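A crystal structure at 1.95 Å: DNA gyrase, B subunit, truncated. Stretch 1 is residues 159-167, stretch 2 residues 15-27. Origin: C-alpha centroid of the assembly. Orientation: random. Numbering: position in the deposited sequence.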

ATOM      1  N   PRO A 159      -0.820  -0.514  21.442  1.00 24.56           N
ATOM      2  CA  PRO A 159      -0.196   0.809  21.497  1.00 23.96           C
ATOM      3  C   PRO A 159      -0.061   1.220  22.950  1.00 23.42           C
ATOM      4  O   PRO A 159      -0.994   1.023  23.734  1.00 25.19           O
ATOM      5  CB  PRO A 159      -1.211   1.700  20.769  1.00 24.96           C
ATOM      6  CG  PRO A 159      -1.806   0.746  19.728  1.00 26.84           C
ATOM      7  CD  PRO A 159      -1.979  -0.535  20.535  1.00 26.08           C
ATOM      8  N   ASP A 160       1.090   1.789  23.293  1.00 25.41           N
ATOM      9  CA  ASP A 160       1.418   2.103  24.677  1.00 24.72           C
ATOM     10  C   ASP A 160       0.525   3.240  25.185  1.00 26.80           C
ATOM     11  O   ASP A 160       0.613   4.392  24.699  1.00 22.74           O
ATOM     12  CB  ASP A 160       2.895   2.507  24.749  1.00 25.31           C
ATOM     13  CG  ASP A 160       3.446   2.490  26.174  1.00 28.22           C
ATOM     14  OD1 ASP A 160       2.754   2.985  27.100  1.00 28.83           O
ATOM     15  OD2 ASP A 160       4.547   1.932  26.363  1.00 26.65           O
ATOM     16  N   ALA A 161      -0.299   2.932  26.191  1.00 25.74           N
ATOM     17  CA  ALA A 161      -1.213   3.934  26.767  1.00 27.53           C
ATOM     18  C   ALA A 161      -0.519   5.088  27.503  1.00 25.39           C
ATOM     19  O   ALA A 161      -1.155   6.100  27.795  1.00 30.46           O
ATOM     20  CB  ALA A 161      -2.216   3.252  27.699  1.00 25.30           C
ATOM     21  N   THR A 162       0.755   4.942  27.830  1.00 25.92           N
ATOM     22  CA  THR A 162       1.510   6.043  28.444  1.00 27.46           C
ATOM     23  C   THR A 162       2.058   7.014  27.380  1.00 31.24           C
ATOM     24  O   THR A 162       2.567   8.078  27.707  1.00 30.05           O
ATOM     25  CB  THR A 162       2.690   5.572  29.357  1.00 30.10           C
ATOM     26  OG1 THR A 162       3.697   4.890  28.585  1.00 24.88           O
ATOM     27  CG2 THR A 162       2.201   4.640  30.465  1.00 24.98           C
ATOM     28  N   ILE A 163       1.947   6.633  26.112  1.00 27.44           N
ATOM     29  CA  ILE A 163       2.529   7.431  25.037  1.00 27.28           C
ATOM     30  C   ILE A 163       1.430   8.113  24.243  1.00 26.92           C
ATOM     31  O   ILE A 163       1.500   9.307  23.959  1.00 27.86           O
ATOM     32  CB  ILE A 163       3.404   6.551  24.086  1.00 26.98           C
ATOM     33  CG1 ILE A 163       4.625   5.996  24.833  1.00 26.16           C
ATOM     34  CG2 ILE A 163       3.811   7.343  22.802  1.00 24.06           C
ATOM     35  CD1 ILE A 163       5.582   5.131  23.980  1.00 32.60           C
ATOM     36  N   PHE A 164       0.431   7.348  23.837  1.00 24.41           N
ATOM     37  CA  PHE A 164      -0.592   7.873  22.944  1.00 27.36           C
ATOM     38  C   PHE A 164      -1.756   8.514  23.663  1.00 29.99           C
ATOM     39  O   PHE A 164      -2.179   8.040  24.710  1.00 29.84           O
ATOM     40  CB  PHE A 164      -1.087   6.808  21.984  1.00 25.53           C
ATOM     41  CG  PHE A 164      -0.043   6.417  20.998  1.00 29.84           C
ATOM     42  CD1 PHE A 164       0.156   7.196  19.848  1.00 22.35           C
ATOM     43  CD2 PHE A 164       0.810   5.342  21.266  1.00 20.92           C
ATOM     44  CE1 PHE A 164       1.188   6.881  18.956  1.00 27.91           C
ATOM     45  CE2 PHE A 164       1.840   5.019  20.377  1.00 23.16           C
ATOM     46  CZ  PHE A 164       2.009   5.790  19.218  1.00 23.95           C
ATOM     47  N   GLU A 165      -2.253   9.589  23.066  1.00 30.70           N
ATOM     48  CA  GLU A 165      -3.300  10.438  23.653  1.00 37.53           C
ATOM     49  C   GLU A 165      -4.677   9.851  23.432  1.00 37.78           C
ATOM     50  O   GLU A 165      -5.582  10.094  24.213  1.00 37.59           O
ATOM     51  CB  GLU A 165      -3.234  11.824  23.008  1.00 36.46           C
ATOM     52  CG  GLU A 165      -4.117  12.885  23.644  1.00 45.07           C
ATOM     53  CD  GLU A 165      -4.399  14.075  22.718  1.00 45.81           C
ATOM     54  OE1 GLU A 165      -4.755  13.875  21.519  1.00 53.94           O
ATOM     55  OE2 GLU A 165      -4.285  15.221  23.207  1.00 57.18           O
ATOM     56  N   VAL A 166      -4.846   9.089  22.347  1.00 37.01           N
ATOM     57  CA  VAL A 166      -6.106   8.404  22.081  1.00 38.28           C
ATOM     58  C   VAL A 166      -5.739   6.971  21.718  1.00 36.51           C
ATOM     59  O   VAL A 166      -4.651   6.725  21.183  1.00 35.29           O
ATOM     60  CB  VAL A 166      -6.914   9.069  20.928  1.00 39.86           C
ATOM     61  CG1 VAL A 166      -7.531  10.414  21.373  1.00 41.65           C
ATOM     62  CG2 VAL A 166      -6.034   9.292  19.725  1.00 38.15           C
ATOM     63  N   LEU A 167      -6.618   6.035  22.039  1.00 33.08           N
ATOM     64  CA  LEU A 167      -6.310   4.629  21.861  1.00 34.93           C
ATOM     65  C   LEU A 167      -7.330   3.898  20.996  1.00 34.84           C
ATOM     66  O   LEU A 167      -7.159   2.719  20.691  1.00 34.56           O
ATOM     67  CB  LEU A 167      -6.150   3.925  23.221  1.00 34.68           C
ATOM     68  CG  LEU A 167      -5.103   4.486  24.181  1.00 35.65           C
ATOM     69  CD1 LEU A 167      -5.226   3.818  25.559  1.00 37.22           C
ATOM     70  CD2 LEU A 167      -3.652   4.357  23.600  1.00 35.98           C
TER
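Stretch 2 (15-27) VRKRPGMYCGDVG

Stretch 2 lies along stretch 1 as a small, mixed contact between an irregular segment (stretch 1) and one made of two short helical pieces joined by loop: a salt bridge at one end, a backbone hydrogen bond toward the other, and an apolar patch between them, with 449 Å² buried over both sides. No crossing angle applies, since stretch 1 has no helix and, from Asp160 on, runs as loop. Both segments advance in the same sense: the side chain of Arg16 reaches Asp160, while Val26 lies by Phe164 and Gly27 by Glu165, these two pairs with CA atoms 4.9 and 5.2 Å apart.

Stretch 2 starts as the end of a helix, Val15 to Lys17, leaves helical angles at Arg18, and turns helical again up to Cys23. Gly24 ends this second helix with a positive phi of 101°, where a CB would be jammed against the carbonyl O of Cys23. The chain then extends through Asp25, and Gly27 takes the N-cap position of a following helix; Gly27 N donates to Asp25 OD1 (2.9 Å), a hydrogen bond that spans Val26 and joins the residues before and after it.

At the first end, Arg16 reaches across with chi1 m and chi2 t. Arg16 NH1 and NH2 both donate to Asp160 OD2, at 3.0 and 2.9 Å, as parts of a salt bridge, so one carboxylate oxygen receives the guanidinium at its edge. The other oxygen, Asp160 OD1, accepts Thr162 N (2.9 Å) and Thr162 OG1 (2.6 Å), which ties the carboxylate into its own turn; Ile163 N and Phe164 N close that turn on Asp160 O at 3.0 and 3.1 Å. Ile163 CD1 covers one face of the guanidinium, 3.9 Å from Arg16 NH1.

The same isoleucine opens the apolar patch. Ile163 CG2 packs on Pro19 CG at 3.7 Å and on Val26 CG1 at 3.9 Å. The CA-to-CB bond of Phe164 points sideways, but its ring comes nearer stretch 2: Phe164 CD1 lies 4.1 Å from Val26 CB, and Phe164 CE1 lies 3.9 Å from Cys23 SG, a sulfur-aromatic contact at the ring edge, with SG 5.0 Å from the centroid.

Beyond the ring the backbones meet directly. Glu165 N donates to Val26 O at 2.8 Å with a nearly straight angle of 165°, and Phe164 CA approaches Val26 O at 3.5 Å in a CA-H...O contact. Val166 CG2 rests 3.7 Å from Gly27 C, closing this end of the contact, while Leu167 lies out of reach.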

ATOM      1  N   VAL A  15      13.387   5.630  19.661  1.00 26.79           N
ATOM      2  CA  VAL A  15      12.008   5.811  19.187  1.00 24.99           C
ATOM      3  C   VAL A  15      11.077   6.192  20.334  1.00 22.72           C
ATOM      4  O   VAL A  15      10.237   7.086  20.185  1.00 24.11           O
ATOM      5  CB  VAL A  15      11.483   4.532  18.471  1.00 24.50           C
ATOM      6  CG1 VAL A  15      10.020   4.683  18.092  1.00 22.00           C
ATOM      7  CG2 VAL A  15      12.315   4.261  17.201  1.00 26.30           C
ATOM      8  N   ARG A  16      11.203   5.493  21.468  1.00 21.41           N
ATOM      9  CA  ARG A  16      10.317   5.769  22.616  1.00 22.29           C
ATOM     10  C   ARG A  16      10.563   7.166  23.205  1.00 23.99           C
ATOM     11  O   ARG A  16       9.668   7.726  23.835  1.00 23.19           O
ATOM     12  CB  ARG A  16      10.497   4.737  23.719  1.00 22.58           C
ATOM     13  CG  ARG A  16       9.979   3.334  23.302  1.00 23.45           C
ATOM     14  CD  ARG A  16      10.000   2.348  24.487  1.00 22.84           C
ATOM     15  NE  ARG A  16       9.123   2.734  25.604  1.00 24.06           N
ATOM     16  CZ  ARG A  16       7.854   2.389  25.777  1.00 23.67           C
ATOM     17  NH1 ARG A  16       7.167   1.691  24.858  1.00 26.81           N
ATOM     18  NH2 ARG A  16       7.228   2.821  26.875  1.00 28.24           N
ATOM     19  N   LYS A  17      11.766   7.688  23.019  1.00 23.39           N
ATOM     20  CA  LYS A  17      12.113   9.012  23.573  1.00 27.61           C
ATOM     21  C   LYS A  17      11.450  10.157  22.816  1.00 26.78           C
ATOM     22  O   LYS A  17      11.039  11.148  23.420  1.00 30.53           O
ATOM     23  CB  LYS A  17      13.619   9.204  23.611  1.00 29.12           C
ATOM     24  CG  LYS A  17      14.039  10.319  24.632  1.00 31.25           C
ATOM     25  CD  LYS A  17      15.354  10.919  24.266  1.00 36.56           C
ATOM     26  CE  LYS A  17      15.686  12.114  25.222  1.00 25.88           C
ATOM     27  NZ  LYS A  17      17.131  12.403  25.016  1.00 29.28           N
ATOM     28  N   ARG A  18      11.319  10.018  21.497  1.00 25.27           N
ATOM     29  CA  ARG A  18      10.655  11.037  20.672  1.00 27.34           C
ATOM     30  C   ARG A  18       9.689  10.392  19.661  1.00 26.65           C
ATOM     31  O   ARG A  18       9.928  10.438  18.466  1.00 26.92           O
ATOM     32  CB  ARG A  18      11.705  11.904  19.949  1.00 27.38           C
ATOM     33  CG  ARG A  18      12.813  12.390  20.873  1.00 30.70           C
ATOM     34  CD  ARG A  18      13.577  13.562  20.281  1.00 36.88           C
ATOM     35  NE  ARG A  18      12.870  14.820  20.529  1.00 33.04           N
ATOM     36  CZ  ARG A  18      13.347  16.015  20.210  1.00 37.26           C
ATOM     37  NH1 ARG A  18      14.536  16.123  19.625  1.00 29.72           N
ATOM     38  NH2 ARG A  18      12.630  17.095  20.480  1.00 27.08           N
ATOM     39  N   PRO A  19       8.580   9.794  20.161  1.00 26.75           N
ATOM     40  CA  PRO A  19       7.665   9.002  19.341  1.00 25.52           C
ATOM     41  C   PRO A  19       7.120   9.738  18.140  1.00 24.88           C
ATOM     42  O   PRO A  19       7.083   9.158  17.077  1.00 27.38           O
ATOM     43  CB  PRO A  19       6.516   8.654  20.292  1.00 26.70           C
ATOM     44  CG  PRO A  19       7.013   8.892  21.658  1.00 25.68           C
ATOM     45  CD  PRO A  19       8.145   9.876  21.566  1.00 26.12           C
ATOM     46  N   GLY A  20       6.724  11.011  18.291  1.00 23.77           N
ATOM     47  CA  GLY A  20       6.119  11.732  17.178  1.00 23.95           C
ATOM     48  C   GLY A  20       7.073  11.950  16.013  1.00 24.57           C
ATOM     49  O   GLY A  20       6.625  12.217  14.908  1.00 27.62           O
ATOM     50  N   MET A  21       8.389  11.856  16.240  1.00 24.13           N
ATOM     51  CA  MET A  21       9.368  11.999  15.124  1.00 24.61           C
ATOM     52  C   MET A  21       9.328  10.791  14.192  1.00 29.02           C
ATOM     53  O   MET A  21       9.786  10.838  13.022  1.00 27.57           O
ATOM     54  CB  MET A  21      10.795  12.182  15.631  1.00 26.55           C
ATOM     55  CG  MET A  21      11.004  13.404  16.538  1.00 32.25           C
ATOM     56  SD  MET A  21      12.719  14.018  16.577  1.00 25.81           S
ATOM     57  CE  MET A  21      12.560  14.731  14.963  1.00 32.76           C
ATOM     58  N   TYR A  22       8.749   9.712  14.704  1.00 27.69           N
ATOM     59  CA  TYR A  22       8.713   8.455  13.974  1.00 29.26           C
ATOM     60  C   TYR A  22       7.331   8.057  13.487  1.00 28.04           C
ATOM     61  O   TYR A  22       7.221   7.446  12.431  1.00 30.92           O
ATOM     62  CB  TYR A  22       9.311   7.348  14.851  1.00 26.08           C
ATOM     63  CG  TYR A  22      10.798   7.500  15.016  1.00 30.70           C
ATOM     64  CD1 TYR A  22      11.346   8.019  16.172  1.00 27.64           C
ATOM     65  CD2 TYR A  22      11.663   7.132  13.986  1.00 31.76           C
ATOM     66  CE1 TYR A  22      12.732   8.164  16.305  1.00 33.72           C
ATOM     67  CE2 TYR A  22      13.021   7.258  14.113  1.00 31.42           C
ATOM     68  CZ  TYR A  22      13.547   7.768  15.257  1.00 27.40           C
ATOM     69  OH  TYR A  22      14.907   7.861  15.351  1.00 36.47           O
ATOM     70  N   CYS A  23       6.282   8.354  14.255  1.00 25.98           N
ATOM     71  CA  CYS A  23       4.949   7.987  13.818  1.00 25.53           C
ATOM     72  C   CYS A  23       4.080   9.210  13.485  1.00 26.58           C
ATOM     73  O   CYS A  23       2.890   9.079  13.232  1.00 26.82           O
ATOM     74  CB  CYS A  23       4.273   7.030  14.837  1.00 27.98           C
ATOM     75  SG  CYS A  23       4.068   7.704  16.485  1.00 29.19           S
ATOM     76  N   GLY A  24       4.697  10.393  13.429  1.00 23.90           N
ATOM     77  CA  GLY A  24       3.991  11.598  12.952  1.00 27.30           C
ATOM     78  C   GLY A  24       3.525  12.496  14.098  1.00 25.92           C
ATOM     79  O   GLY A  24       3.752  13.708  14.105  1.00 26.11           O
ATOM     80  N   ASP A  25       2.851  11.879  15.061  1.00 26.17           N
ATOM     81  CA  ASP A  25       2.432  12.544  16.286  1.00 26.55           C
ATOM     82  C   ASP A  25       2.042  11.450  17.271  1.00 26.29           C
ATOM     83  O   ASP A  25       2.177  10.266  16.959  1.00 23.96           O
ATOM     84  CB  ASP A  25       1.271  13.540  16.046  1.00 23.15           C
ATOM     85  CG  ASP A  25      -0.019  12.903  15.476  1.00 31.74           C
ATOM     86  OD1 ASP A  25      -0.521  11.827  15.894  1.00 26.66           O
ATOM     87  OD2 ASP A  25      -0.595  13.549  14.604  1.00 35.90           O
ATOM     88  N   VAL A  26       1.590  11.845  18.462  1.00 23.26           N
ATOM     89  CA  VAL A  26       1.058  10.871  19.428  1.00 22.71           C
ATOM     90  C   VAL A  26      -0.446  11.013  19.683  1.00 24.24           C
ATOM     91  O   VAL A  26      -0.956  10.594  20.739  1.00 23.56           O
ATOM     92  CB  VAL A  26       1.869  10.841  20.774  1.00 21.86           C
ATOM     93  CG1 VAL A  26       3.327  10.425  20.528  1.00 21.50           C
ATOM     94  CG2 VAL A  26       1.780  12.188  21.535  1.00 24.36           C
ATOM     95  N   GLY A  27      -1.145  11.562  18.694  1.00 22.93           N
ATOM     96  CA  GLY A  27      -2.603  11.582  18.678  1.00 24.55           C
ATOM     97  C   GLY A  27      -3.165  10.509  17.752  1.00 26.85           C
ATOM     98  O   GLY A  27      -2.537   9.454  17.528  1.00 24.21           O
TER